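Local coordinates for protein acyl-coenzyme A oxidase 3 (Yarrowia lipolytica, PDB 5YS9) that oxidises fatty acyl-CoA esters to (2E)-enoyl-CoA with an FAD cofactor, reducing oxygen to hydrogen peroxide in peroxisomal beta-oxidation, at residues Gly195-Trp200 with Trp263-Asn268; Ala212-Leu217 with Val226-Val231; Val330-Gly335 with Glu342-Asp347. One frame throughout, in Å; residues are numbered along the deposited sequence.

Following the chain from the N terminus, residues 195-200 come first and pair with residues 263-268 in interaction 1, closing a long loop in the beta-rich middle domain. Interaction 2, the hairpin of 212-217 with 226-231, is nested inside that loop. The two belong to one mixed sheet, with centres about 12 Å apart, and touch each other. Interaction 3 follows in series and closes a short loop between helices 300-330 and 349-385, its centre about 56 Å from that of interaction 1. The dimer relates these distant places: the FAD beside Trp-200 of interaction 1 is also bonded by Arg-331 of the second subunit, a residue of interaction 3.

Interaction 1 (Gly195-Trp200 with Trp263-Asn268); sequences GATKWW and WIQFTN. With FAD (flavin-adenine dinucleotide), chain C.
Trp-199 and Trp-263 lie with their indole planes only 20° apart, yet slid so far that the six-membered ring of Trp-199 and the five-membered ring of Trp-263 barely overlap, with centroids 5.6 Å apart. The closest approach is accordingly not ring on ring: Trp-199 CE3 meets Trp-263 CB at 3.6 Å. Trp-263 takes up this place with CG in the crowded position between backbone N and carbonyl carbon (chi1 56°).

In the backbone next to the indoles, Lys-198 and Ile-264 form an antiparallel hydrogen-bonded pair. Its two bonds differ: Lys-198 N reaches Ile-264 O at 2.9 Å in the carbonyl plane, whereas Ile-264 N approaches Lys-198 O at 3.1 Å from above that plane.

At Thr-197, OG1 lies anti to the carbonyl carbon and accepts the Gln-265 NE2 hydrogen at 3.0 Å, the hydroxyl lying near the amide plane. The same OG1 bonds to Thr-194 O, so the hydroxyl is held from two sides. CG2, anti to the backbone N, rests against Ile-264 O at 3.4 Å.

With CG anti to the carbonyl carbon (chi1 -61°), Lys-198 sets CG at the edge of the Phe-266 ring, 3.8 Å from CE1; the bend at chi2 then carries the chain on toward NZ. There NZ forms a salt bridge with Glu-164 and bonds to Phe-214 O and Met-162 O, which would probably stabilise its charge in a buried setting. Where the chain turns the corner, the Trp-200 indole has Trp-199 CD1 over one face and FAD C8 over the other, as befits a flavin-pocket residue.

Strand 262-272 is bonded through Trp-263 and Gln-265 to strand 245-249, while Phe-266 packs on strands 186-190 and 210-219. Tyr-659 and Phe-660 of the second subunit meet Trp-199, and Phe-660 also meets Trp-263 edge-to-face, placing this part of the sheet at the dimer interface.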
loop_
_atom_site.group_PDB
_atom_site.type_symbol
_atom_site.label_atom_id
_atom_site.label_comp_id
_atom_site.label_asym_id
_atom_site.label_seq_id
_atom_site.Cartn_x
_atom_site.Cartn_y
_atom_site.Cartn_z
ATOM N N GLY A 195 -11.231 28.529 2.274
ATOM C CA GLY A 195 -10.911 27.580 1.233
ATOM C C GLY A 195 -9.560 27.854 0.602
ATOM O O GLY A 195 -8.898 26.957 0.131
ATOM N N ALA A 196 -9.168 29.112 0.561
ATOM C CA ALA A 196 -7.926 29.503 -0.070
ATOM C C ALA A 196 -6.794 29.536 0.935
ATOM O O ALA A 196 -5.742 30.075 0.673
ATOM C CB ALA A 196 -8.071 30.838 -0.770
ATOM N N THR A 197 -7.033 28.983 2.111
ATOM C CA THR A 197 -5.989 28.885 3.105
ATOM C C THR A 197 -4.867 28.042 2.536
ATOM O O THR A 197 -5.099 26.958 2.035
ATOM C CB THR A 197 -6.519 28.187 4.375
ATOM O OG1 THR A 197 -7.529 28.986 4.982
ATOM C CG2 THR A 197 -5.435 27.965 5.374
ATOM N N LYS A 198 -3.644 28.532 2.645
ATOM C CA LYS A 198 -2.487 27.753 2.289
ATOM C C LYS A 198 -2.475 26.475 3.160
ATOM O O LYS A 198 -2.968 26.490 4.340
ATOM C CB LYS A 198 -1.185 28.526 2.435
ATOM C CG LYS A 198 -1.044 29.756 1.571
ATOM C CD LYS A 198 -1.185 29.435 0.084
ATOM C CE LYS A 198 -0.785 30.596 -0.825
ATOM N NZ LYS A 198 -1.034 30.309 -2.272
ATOM N N TRP A 199 -2.004 25.385 2.537
ATOM C CA TRP A 199 -2.153 24.062 3.095
ATOM C C TRP A 199 -1.005 23.195 2.699
ATOM O O TRP A 199 -0.484 23.328 1.611
ATOM C CB TRP A 199 -3.473 23.409 2.633
ATOM C CG TRP A 199 -4.013 22.441 3.693
ATOM C CD1 TRP A 199 -3.806 21.091 3.758
ATOM C CD2 TRP A 199 -4.763 22.771 4.862
ATOM N NE1 TRP A 199 -4.387 20.562 4.894
ATOM C CE2 TRP A 199 -5.004 21.574 5.573
ATOM C CE3 TRP A 199 -5.277 23.958 5.373
ATOM C CZ2 TRP A 199 -5.757 21.539 6.757
ATOM C CZ3 TRP A 199 -6.023 23.915 6.579
ATOM C CH2 TRP A 199 -6.247 22.723 7.239
ATOM N N TRP A 200 -0.655 22.278 3.596
ATOM C CA TRP A 200 0.507 21.395 3.504
ATOM C C TRP A 200 1.872 22.102 3.415
ATOM O O TRP A 200 2.843 21.513 2.902
ATOM C CB TRP A 200 0.372 20.376 2.350
ATOM C CG TRP A 200 -0.729 19.441 2.496
ATOM C CD1 TRP A 200 -1.718 19.202 1.616
ATOM C CD2 TRP A 200 -0.946 18.570 3.601
ATOM N NE1 TRP A 200 -2.580 18.246 2.119
ATOM C CE2 TRP A 200 -2.121 17.861 3.350
ATOM C CE3 TRP A 200 -0.267 18.333 4.788
ATOM C CZ2 TRP A 200 -2.633 16.934 4.256
ATOM C CZ3 TRP A 200 -0.793 17.400 5.688
ATOM C CH2 TRP A 200 -1.951 16.733 5.415
ATOM N N TRP A 263 -0.769 25.247 7.910
ATOM C CA TRP A 263 -1.680 26.074 7.131
ATOM C C TRP A 263 -1.349 27.523 7.364
ATOM O O TRP A 263 -0.871 27.843 8.419
ATOM C CB TRP A 263 -3.141 25.860 7.528
ATOM C CG TRP A 263 -3.491 26.078 8.962
ATOM C CD1 TRP A 263 -3.488 25.125 9.918
ATOM C CD2 TRP A 263 -3.913 27.281 9.601
ATOM N NE1 TRP A 263 -3.862 25.642 11.111
ATOM C CE2 TRP A 263 -4.148 26.964 10.959
ATOM C CE3 TRP A 263 -4.131 28.588 9.174
ATOM C CZ2 TRP A 263 -4.590 27.899 11.896
ATOM C CZ3 TRP A 263 -4.580 29.544 10.112
ATOM C CH2 TRP A 263 -4.811 29.187 11.446
ATOM N N ILE A 264 -1.597 28.378 6.378
ATOM C CA ILE A 264 -1.422 29.816 6.522
ATOM C C ILE A 264 -2.619 30.584 5.929
ATOM O O ILE A 264 -3.080 30.294 4.834
ATOM C CB ILE A 264 -0.143 30.338 5.817
ATOM C CG1 ILE A 264 1.045 29.354 5.978
ATOM C CG2 ILE A 264 0.219 31.735 6.345
ATOM C CD1 ILE A 264 2.271 29.751 5.162
ATOM N N GLN A 265 -3.077 31.591 6.662
ATOM C CA GLN A 265 -3.958 32.611 6.158
ATOM C C GLN A 265 -3.279 33.974 6.253
ATOM O O GLN A 265 -2.618 34.268 7.261
ATOM C CB GLN A 265 -5.212 32.637 6.976
ATOM C CG GLN A 265 -5.898 31.273 7.067
ATOM C CD GLN A 265 -7.183 31.358 7.783
ATOM O OE1 GLN A 265 -7.351 32.231 8.581
ATOM N NE2 GLN A 265 -8.113 30.491 7.473
ATOM N N PHE A 266 -3.459 34.778 5.187
ATOM C CA PHE A 266 -3.033 36.182 5.100
ATOM C C PHE A 266 -4.252 37.077 5.077
ATOM O O PHE A 266 -5.142 36.877 4.274
ATOM C CB PHE A 266 -2.298 36.429 3.789
ATOM C CG PHE A 266 -1.184 35.481 3.533
ATOM C CD1 PHE A 266 -1.429 34.251 2.890
ATOM C CD2 PHE A 266 0.107 35.812 3.868
ATOM C CE1 PHE A 266 -0.399 33.360 2.653
ATOM C CE2 PHE A 266 1.153 34.919 3.616
ATOM C CZ PHE A 266 0.892 33.691 3.034
ATOM N N THR A 267 -4.280 38.073 5.921
ATOM C CA THR A 267 -5.378 39.031 5.946
ATOM C C THR A 267 -4.772 40.417 5.810
ATOM O O THR A 267 -4.073 40.909 6.720
ATOM C CB THR A 267 -6.194 38.910 7.243
ATOM O OG1 THR A 267 -6.540 37.527 7.461
ATOM C CG2 THR A 267 -7.468 39.778 7.166
ATOM N N ASN A 268 -4.941 40.988 4.625
ATOM C CA ASN A 268 -4.507 42.346 4.349
ATOM C C ASN A 268 -3.073 42.629 4.730
ATOM O O ASN A 268 -2.748 43.683 5.251
ATOM C CB ASN A 268 -5.496 43.327 4.971
ATOM C CG ASN A 268 -6.909 43.078 4.446
ATOM O OD1 ASN A 268 -7.125 43.015 3.219
ATOM N ND2 ASN A 268 -7.862 42.857 5.359
HETATM P PA FAD C . -5.987 17.735 -6.374
HETATM O O1A FAD C . -7.248 18.429 -6.031
HETATM O O2A FAD C . -5.095 18.273 -7.425
HETATM O O5B FAD C . -6.412 16.288 -6.848
HETATM C C5B FAD C . -7.140 15.440 -5.976
HETATM C C4B FAD C . -7.521 14.147 -6.669
HETATM O O4B FAD C . -8.324 14.437 -7.806
HETATM C C3B FAD C . -6.296 13.431 -7.171
HETATM O O3B FAD C . -6.457 12.039 -6.989
HETATM C C2B FAD C . -6.284 13.683 -8.646
HETATM O O2B FAD C . -5.829 12.521 -9.312
HETATM C C1B FAD C . -7.722 13.964 -8.996
HETATM N N9A FAD C . -7.722 14.963 -10.082
HETATM C C8A FAD C . -7.370 16.251 -9.997
HETATM N N7A FAD C . -7.466 16.849 -11.196
HETATM C C5A FAD C . -7.882 15.935 -12.070
HETATM C C6A FAD C . -8.189 15.899 -13.507
HETATM N N6A FAD C . -8.069 16.996 -14.272
HETATM N N1A FAD C . -8.591 14.730 -14.027
HETATM C C2A FAD C . -8.713 13.629 -13.279
HETATM N N3A FAD C . -8.452 13.591 -11.977
HETATM C C4A FAD C . -8.044 14.691 -11.332
HETATM N N1 FAD C . 2.593 22.061 -1.364
HETATM C C2 FAD C . 3.385 23.139 -1.285
HETATM O O2 FAD C . 3.182 24.089 -2.038
HETATM N N3 FAD C . 4.394 23.240 -0.435
HETATM C C4 FAD C . 4.690 22.273 0.405
HETATM O O4 FAD C . 5.625 22.401 1.184
HETATM C C4X FAD C . 3.876 21.058 0.392
HETATM N N5 FAD C . 4.126 20.054 1.222
HETATM C C5X FAD C . 3.358 18.963 1.195
HETATM C C6 FAD C . 3.649 17.954 2.079
HETATM C C7 FAD C . 2.891 16.817 2.094
HETATM C C7M FAD C . 3.249 15.733 3.066
HETATM C C8 FAD C . 1.759 16.681 1.153
HETATM C C8M FAD C . 0.920 15.441 1.146
HETATM C C9 FAD C . 1.469 17.688 0.257
HETATM C C9A FAD C . 2.229 18.833 0.245
HETATM N N10 FAD C . 1.958 19.872 -0.652
HETATM C C10 FAD C . 2.772 21.005 -0.572
HETATM C "C1'" FAD C . 0.837 19.814 -1.589
HETATM C "C2'" FAD C . 1.008 18.910 -2.796
HETATM O "O2'" FAD C . 1.929 19.528 -3.678
HETATM C "C3'" FAD C . -0.354 18.742 -3.467
HETATM O "O3'" FAD C . -1.156 18.009 -2.559
HETATM C "C4'" FAD C . -0.419 18.015 -4.810
HETATM O "O4'" FAD C . 0.490 18.543 -5.766
HETATM C "C5'" FAD C . -1.784 18.181 -5.435
HETATM O "O5'" FAD C . -2.755 17.539 -4.641
HETATM P P FAD C . -4.129 18.230 -4.271
HETATM O O1P FAD C . -4.327 18.030 -2.820
HETATM O O2P FAD C . -4.145 19.593 -4.856
HETATM O O3P FAD C . -5.185 17.338 -5.045
#

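Interaction 2 (Ala212-Leu217 with Val226-Val231); sequences ACFARL and VKIFVV
Strands 212-217 and 226-231 are antiparallel, their axes approaching to 4.4 Å with directions 135° apart, and alternate hydrogen-bonded pairs (Cys-213 with Phe-229, Ala-215 with Lys-227) with non-hydrogen-bonded ones, as in a regular but twisted beta hairpin. Of the four bonds, Cys-213 N to Phe-229 O is the shortest at 2.6 Å and lies in the carbonyl plane.

On the face that carries Phe-214, Val-226 and Ile-228, the Phe-214 ring is gripped from two directions. Ile-228 runs alongside it, pointing the same way, and sets CG1 over the ring face, 4.0 Å from the centroid, in a CH-pi contact. Val-226 CG1 comes instead to the ring edge, 3.9 Å from Phe-214 CD2. Farther along, Val-226 CG2 sits over one face of the Arg-216 guanidinium, whose NE pairs with Asp-223 and whose NH2 bonds to Leu-174 O and Ala-172 O.

On the other face, Phe-229 lies edge-on to the neighbouring strand: CD1 is 3.6 Å from Cys-213 O and CE1 is 3.7 Å from Ala-215 O. Leu-217 crosses it at about a right angle, its CD1 3.9 Å from Phe-229 CZ at the same rim.

Backbone bonding thus fixes the register, while dispersion packs both faces; the carbonyls along the Phe-229 rim would probably attract its weakly positive ring hydrogens.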
loop_
_atom_site.group_PDB
_atom_site.type_symbol
_atom_site.label_atom_id
_atom_site.label_comp_id
_atom_site.label_asym_id
_atom_site.label_seq_id
_atom_site.Cartn_x
_atom_site.Cartn_y
_atom_site.Cartn_z
ATOM N N ALA A 212 7.596 31.910 0.293
ATOM C CA ALA A 212 7.447 32.279 -1.097
ATOM C C ALA A 212 5.959 32.044 -1.368
ATOM O O ALA A 212 5.537 30.911 -1.514
ATOM C CB ALA A 212 8.311 31.395 -1.957
ATOM N N CYS A 213 5.167 33.115 -1.356
ATOM C CA CYS A 213 3.711 33.006 -1.459
ATOM C C CYS A 213 3.260 33.132 -2.920
ATOM O O CYS A 213 3.562 34.121 -3.597
ATOM C CB CYS A 213 3.048 34.080 -0.599
ATOM S SG CYS A 213 1.227 34.059 -0.617
ATOM N N PHE A 214 2.543 32.128 -3.387
ATOM C CA PHE A 214 1.946 32.125 -4.712
ATOM C C PHE A 214 0.561 32.800 -4.632
ATOM O O PHE A 214 -0.305 32.325 -3.903
ATOM C CB PHE A 214 1.852 30.687 -5.270
ATOM C CG PHE A 214 3.182 30.124 -5.677
ATOM C CD1 PHE A 214 4.126 29.741 -4.715
ATOM C CD2 PHE A 214 3.519 29.967 -7.025
ATOM C CE1 PHE A 214 5.376 29.243 -5.085
ATOM C CE2 PHE A 214 4.782 29.455 -7.405
ATOM C CZ PHE A 214 5.707 29.101 -6.431
ATOM N N ALA A 215 0.389 33.906 -5.353
ATOM C CA ALA A 215 -0.860 34.667 -5.379
ATOM C C ALA A 215 -1.192 35.241 -6.756
ATOM O O ALA A 215 -0.311 35.480 -7.560
ATOM C CB ALA A 215 -0.815 35.779 -4.354
ATOM N N ARG A 216 -2.474 35.469 -7.010
ATOM C CA ARG A 216 -2.895 36.110 -8.237
ATOM C C ARG A 216 -2.474 37.558 -8.211
ATOM O O ARG A 216 -2.752 38.258 -7.265
ATOM C CB ARG A 216 -4.407 36.068 -8.376
ATOM C CG ARG A 216 -5.073 34.802 -7.899
ATOM C CD ARG A 216 -6.358 34.583 -8.669
ATOM N NE ARG A 216 -6.097 34.553 -10.094
ATOM C CZ ARG A 216 -5.955 33.449 -10.803
ATOM N NH1 ARG A 216 -5.706 33.526 -12.085
ATOM N NH2 ARG A 216 -6.056 32.273 -10.228
ATOM N N LEU A 217 -1.815 38.011 -9.260
ATOM C CA LEU A 217 -1.370 39.379 -9.284
ATOM C C LEU A 217 -2.469 40.251 -9.848
ATOM O O LEU A 217 -2.925 40.053 -10.955
ATOM C CB LEU A 217 -0.100 39.511 -10.111
ATOM C CG LEU A 217 0.427 40.910 -10.415
ATOM C CD1 LEU A 217 1.017 41.565 -9.189
ATOM C CD2 LEU A 217 1.457 40.834 -11.519
ATOM N N VAL A 226 -0.947 33.843 -11.494
ATOM C CA VAL A 226 -0.273 33.520 -10.260
ATOM C C VAL A 226 1.221 33.833 -10.351
ATOM O O VAL A 226 1.873 33.397 -11.284
ATOM C CB VAL A 226 -0.504 32.022 -9.923
ATOM C CG1 VAL A 226 0.344 31.568 -8.732
ATOM C CG2 VAL A 226 -1.992 31.750 -9.687
ATOM N N LYS A 227 1.750 34.606 -9.400
ATOM C CA LYS A 227 3.191 34.884 -9.318
ATOM C C LYS A 227 3.610 34.637 -7.904
ATOM O O LYS A 227 2.804 34.238 -7.079
ATOM C CB LYS A 227 3.505 36.357 -9.668
ATOM C CG LYS A 227 2.819 36.923 -10.905
ATOM C CD LYS A 227 3.225 36.195 -12.173
ATOM C CE LYS A 227 2.224 36.513 -13.268
ATOM N NZ LYS A 227 2.512 35.773 -14.518
ATOM N N ILE A 228 4.850 34.983 -7.611
ATOM C CA ILE A 228 5.526 34.579 -6.406
ATOM C C ILE A 228 5.986 35.827 -5.674
ATOM O O ILE A 228 6.679 36.670 -6.272
ATOM C CB ILE A 228 6.761 33.677 -6.713
ATOM C CG1 ILE A 228 6.425 32.603 -7.740
ATOM C CG2 ILE A 228 7.236 33.008 -5.448
ATOM C CD1 ILE A 228 7.569 31.637 -8.063
ATOM N N PHE A 229 5.647 35.900 -4.373
ATOM C CA PHE A 229 5.962 37.064 -3.497
ATOM C C PHE A 229 6.609 36.567 -2.201
ATOM O O PHE A 229 6.158 35.553 -1.615
ATOM C CB PHE A 229 4.676 37.871 -3.150
ATOM C CG PHE A 229 3.870 38.270 -4.357
ATOM C CD1 PHE A 229 3.042 37.348 -4.995
ATOM C CD2 PHE A 229 3.951 39.565 -4.882
ATOM C CE1 PHE A 229 2.320 37.690 -6.131
ATOM C CE2 PHE A 229 3.212 39.926 -6.014
ATOM C CZ PHE A 229 2.402 38.983 -6.641
ATOM N N VAL A 230 7.635 37.274 -1.722
ATOM C CA VAL A 230 8.237 36.927 -0.433
ATOM C C VAL A 230 7.420 37.630 0.632
ATOM O O VAL A 230 7.276 38.849 0.598
ATOM C CB VAL A 230 9.733 37.324 -0.288
ATOM C CG1 VAL A 230 10.303 36.720 0.986
ATOM C CG2 VAL A 230 10.545 36.833 -1.465
ATOM N N VAL A 231 6.900 36.861 1.581
ATOM C CA VAL A 231 6.155 37.431 2.693
ATOM C C VAL A 231 6.782 36.962 3.955
ATOM O O VAL A 231 6.904 35.761 4.201
ATOM C CB VAL A 231 4.679 36.958 2.719
ATOM C CG1 VAL A 231 3.928 37.639 3.877
ATOM C CG2 VAL A 231 4.009 37.170 1.365
#

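Interaction 3 (Val330-Gly335 with Glu342-Asp347); sequences VRRQFG and ETKIID. With FAD (flavin-adenine dinucleotide), chain D.
The loop linking helices 300-330 and 349-385 doubles back on itself to form one wall of the FAD pocket, contributing Arg-331, Gln-333, Phe-334 and Ile-345. Its two arms are tied by Ile-345 N to Arg-331 O at 2.9 Å, almost along the C=O axis, and by Thr-343 N to Phe-334 O at 2.8 Å; a weak bond from Gln-333 N to Thr-343 O lies between them.

Two side chains reach across. Glu-342, extended beyond CG, receives the Phe-334 N-H on the anti lone pair of OE1 in a very short modelled bond of 2.4 Å; that oxygen also takes a bond from Asn-170 of the second subunit. Arg-332, extended from CG to NE, lays its guanidinium in plane with its bond partner, NH1 meeting Glu-342 O at 2.5 Å, while Lys-344 runs alongside and puts CG over the guanidinium centre, 3.9 Å above it. Arg-332 NE forms a salt bridge with Glu-22. An alanine in place of Arg-332 would remove the bond to Glu-342 O, the flat group on which Lys-344 CG rests and the salt bridge to Glu-22, and would probably loosen the tie between the two arms.

On the cofactor side, Arg-331 bends at chi2 (75°) so that NE and NH2 both bond FAD O2A, at 2.8 and 2.7 Å. Phe-334 brings its ring edge to N7A of the adenine, with CD2 3.5 Å away.

Behind the loop, Val-330 and Lys-344 pack on helix 23-31, and Ile-345 and Ile-346 on the end of helix 300-330, with Gln-333 facing the 166-170 region of the second subunit.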
loop_
_atom_site.group_PDB
_atom_site.type_symbol
_atom_site.label_atom_id
_atom_site.label_comp_id
_atom_site.label_asym_id
_atom_site.label_seq_id
_atom_site.Cartn_x
_atom_site.Cartn_y
_atom_site.Cartn_z
ATOM N N VAL A 330 17.545 -17.304 3.418
ATOM C CA VAL A 330 17.676 -18.040 4.654
ATOM C C VAL A 330 16.389 -18.606 5.228
ATOM O O VAL A 330 16.443 -19.461 6.079
ATOM C CB VAL A 330 18.391 -17.208 5.733
ATOM C CG1 VAL A 330 19.581 -16.495 5.143
ATOM C CG2 VAL A 330 17.451 -16.231 6.399
ATOM N N ARG A 331 15.237 -18.147 4.765
ATOM C CA ARG A 331 13.992 -18.555 5.391
ATOM C C ARG A 331 13.435 -19.835 4.814
ATOM O O ARG A 331 13.185 -19.926 3.642
ATOM C CB ARG A 331 12.953 -17.449 5.309
ATOM C CG ARG A 331 11.553 -17.881 5.701
ATOM C CD ARG A 331 11.383 -18.055 7.192
ATOM N NE ARG A 331 9.990 -18.265 7.533
ATOM C CZ ARG A 331 9.479 -18.124 8.744
ATOM N NH1 ARG A 331 10.247 -17.779 9.747
ATOM N NH2 ARG A 331 8.197 -18.326 8.941
ATOM N N ARG A 332 13.222 -20.822 5.663
ATOM C CA ARG A 332 12.718 -22.091 5.208
ATOM C C ARG A 332 11.296 -22.265 5.688
ATOM O O ARG A 332 11.020 -22.118 6.855
ATOM C CB ARG A 332 13.568 -23.226 5.763
ATOM C CG ARG A 332 14.956 -23.357 5.184
ATOM C CD ARG A 332 15.631 -24.608 5.720
ATOM N NE ARG A 332 17.039 -24.706 5.352
ATOM C CZ ARG A 332 17.491 -25.372 4.302
ATOM N NH1 ARG A 332 16.654 -25.995 3.503
ATOM N NH2 ARG A 332 18.779 -25.405 4.053
ATOM N N GLN A 333 10.386 -22.526 4.769
ATOM C CA GLN A 333 9.051 -22.955 5.120
ATOM C C GLN A 333 8.537 -24.031 4.173
ATOM O O GLN A 333 8.477 -23.829 2.981
ATOM C CB GLN A 333 8.105 -21.760 5.171
ATOM C CG GLN A 333 6.908 -21.970 6.067
ATOM C CD GLN A 333 7.167 -21.642 7.517
ATOM O OE1 GLN A 333 6.241 -21.434 8.277
ATOM N NE2 GLN A 333 8.419 -21.591 7.900
ATOM N N PHE A 334 8.183 -25.180 4.719
ATOM C CA PHE A 334 7.528 -26.255 3.984
ATOM C C PHE A 334 8.555 -27.129 3.289
ATOM O O PHE A 334 9.598 -26.657 2.872
ATOM C CB PHE A 334 6.538 -25.712 2.962
ATOM C CG PHE A 334 5.281 -25.191 3.559
ATOM C CD1 PHE A 334 4.388 -26.038 4.158
ATOM C CD2 PHE A 334 4.994 -23.847 3.524
ATOM C CE1 PHE A 334 3.231 -25.558 4.715
ATOM C CE2 PHE A 334 3.841 -23.360 4.081
ATOM C CZ PHE A 334 2.956 -24.219 4.677
ATOM N N GLY A 335 8.237 -28.398 3.127
ATOM C CA GLY A 335 9.054 -29.284 2.330
ATOM C C GLY A 335 8.255 -30.482 1.887
ATOM O O GLY A 335 7.313 -30.860 2.552
ATOM N N GLU A 342 13.201 -28.320 5.217
ATOM C CA GLU A 342 12.298 -27.426 4.536
ATOM C C GLU A 342 13.013 -26.542 3.529
ATOM O O GLU A 342 14.126 -26.114 3.735
ATOM C CB GLU A 342 11.578 -26.553 5.545
ATOM C CG GLU A 342 10.417 -27.234 6.215
ATOM C CD GLU A 342 9.807 -26.377 7.278
ATOM O OE1 GLU A 342 8.797 -25.727 7.008
ATOM O OE2 GLU A 342 10.340 -26.356 8.385
ATOM N N THR A 343 12.341 -26.303 2.418
ATOM C CA THR A 343 12.865 -25.498 1.343
ATOM C C THR A 343 12.965 -24.039 1.748
ATOM O O THR A 343 12.059 -23.502 2.359
ATOM C CB THR A 343 11.958 -25.638 0.107
ATOM O OG1 THR A 343 11.860 -27.014 -0.252
ATOM C CG2 THR A 343 12.499 -24.881 -1.055
ATOM N N LYS A 344 14.069 -23.402 1.390
ATOM C CA LYS A 344 14.197 -21.966 1.502
ATOM C C LYS A 344 13.262 -21.344 0.491
ATOM O O LYS A 344 13.197 -21.788 -0.632
ATOM C CB LYS A 344 15.629 -21.524 1.209
ATOM C CG LYS A 344 16.707 -22.296 1.940
ATOM C CD LYS A 344 17.999 -22.269 1.165
ATOM C CE LYS A 344 19.197 -22.219 2.080
ATOM N NZ LYS A 344 20.281 -21.376 1.512
ATOM N N ILE A 345 12.567 -20.291 0.879
ATOM C CA ILE A 345 11.549 -19.708 0.027
ATOM C C ILE A 345 12.128 -19.175 -1.279
ATOM O O ILE A 345 11.457 -19.144 -2.293
ATOM C CB ILE A 345 10.679 -18.662 0.752
ATOM C CG1 ILE A 345 11.530 -17.610 1.447
ATOM C CG2 ILE A 345 9.778 -19.353 1.750
ATOM C CD1 ILE A 345 10.737 -16.450 1.982
ATOM N N ILE A 346 13.385 -18.774 -1.245
ATOM C CA ILE A 346 14.049 -18.284 -2.426
ATOM C C ILE A 346 14.043 -19.373 -3.483
ATOM O O ILE A 346 13.992 -19.088 -4.661
ATOM C CB ILE A 346 15.490 -17.846 -2.131
ATOM C CG1 ILE A 346 16.055 -17.048 -3.290
ATOM C CG2 ILE A 346 16.379 -19.043 -1.875
ATOM C CD1 ILE A 346 15.234 -15.848 -3.676
ATOM N N ASP A 347 14.155 -20.616 -3.055
ATOM C CA ASP A 347 14.096 -21.764 -3.951
ATOM C C ASP A 347 12.761 -22.040 -4.649
ATOM O O ASP A 347 12.737 -22.674 -5.675
ATOM C CB ASP A 347 14.659 -23.004 -3.286
ATOM C CG ASP A 347 16.145 -22.966 -3.197
ATOM O OD1 ASP A 347 16.755 -22.427 -4.125
ATOM O OD2 ASP A 347 16.699 -23.458 -2.202
HETATM P PA FAD D . 5.985 -17.769 6.319
HETATM O O1A FAD D . 4.938 -18.800 6.505
HETATM O O2A FAD D . 7.419 -18.120 6.402
HETATM O O5B FAD D . 5.842 -17.041 4.929
HETATM C C5B FAD D . 6.738 -15.967 4.683
HETATM C C4B FAD D . 6.708 -15.648 3.213
HETATM O O4B FAD D . 7.141 -16.792 2.490
HETATM C C3B FAD D . 5.280 -15.379 2.816
HETATM O O3B FAD D . 5.219 -14.255 1.959
HETATM C C2B FAD D . 4.869 -16.583 2.027
HETATM O O2B FAD D . 3.986 -16.196 0.981
HETATM C C1B FAD D . 6.178 -17.144 1.518
HETATM N N9A FAD D . 5.980 -18.593 1.490
HETATM C C8A FAD D . 5.944 -19.396 2.557
HETATM N N7A FAD D . 5.711 -20.665 2.176
HETATM C C5A FAD D . 5.579 -20.681 0.845
HETATM C C6A FAD D . 5.316 -21.694 -0.191
HETATM N N6A FAD D . 5.145 -22.992 0.115
HETATM N N1A FAD D . 5.257 -21.275 -1.460
HETATM C C2A FAD D . 5.427 -19.990 -1.785
HETATM N N3A FAD D . 5.666 -19.017 -0.904
HETATM C C4A FAD D . 5.749 -19.303 0.400
HETATM N N1 FAD D . 0.091 -16.016 15.639
HETATM C C2 FAD D . -0.488 -16.577 16.710
HETATM O O2 FAD D . -0.384 -17.788 16.859
HETATM N N3 FAD D . -1.181 -15.889 17.606
HETATM C C4 FAD D . -1.343 -14.589 17.508
HETATM O O4 FAD D . -1.984 -13.986 18.356
HETATM C C4X FAD D . -0.743 -13.887 16.372
HETATM N N5 FAD D . -0.875 -12.570 16.215
HETATM C C5X FAD D . -0.307 -11.952 15.177
HETATM C C6 FAD D . -0.448 -10.587 15.066
HETATM C C7 FAD D . 0.128 -9.928 14.010
HETATM C C7M FAD D . -0.039 -8.448 13.884
HETATM C C8 FAD D . 0.900 -10.690 13.007
HETATM C C8M FAD D . 1.529 -9.983 11.853
HETATM C C9 FAD D . 1.037 -12.054 13.116
HETATM C C9A FAD D . 0.465 -12.718 14.174
HETATM N N10 FAD D . 0.598 -14.109 14.305
HETATM C C10 FAD D . 0.007 -14.705 15.413
HETATM C "C1'" FAD D . 1.360 -14.924 13.357
HETATM C "C2'" FAD D . 0.770 -15.001 11.948
HETATM O "O2'" FAD D . -0.281 -15.959 11.905
HETATM C "C3'" FAD D . 1.855 -15.364 10.932
HETATM O "O3'" FAD D . 2.562 -14.182 10.622
HETATM C "C4'" FAD D . 1.350 -15.938 9.618
HETATM O "O4'" FAD D . 0.263 -16.809 9.890
HETATM C "C5'" FAD D . 2.395 -16.785 8.908
HETATM O "O5'" FAD D . 3.398 -16.057 8.218
HETATM P P FAD D . 4.935 -16.326 8.540
HETATM O O1P FAD D . 5.528 -15.121 9.164
HETATM O O2P FAD D . 5.026 -17.615 9.254
HETATM O O3P FAD D . 5.673 -16.438 7.142
#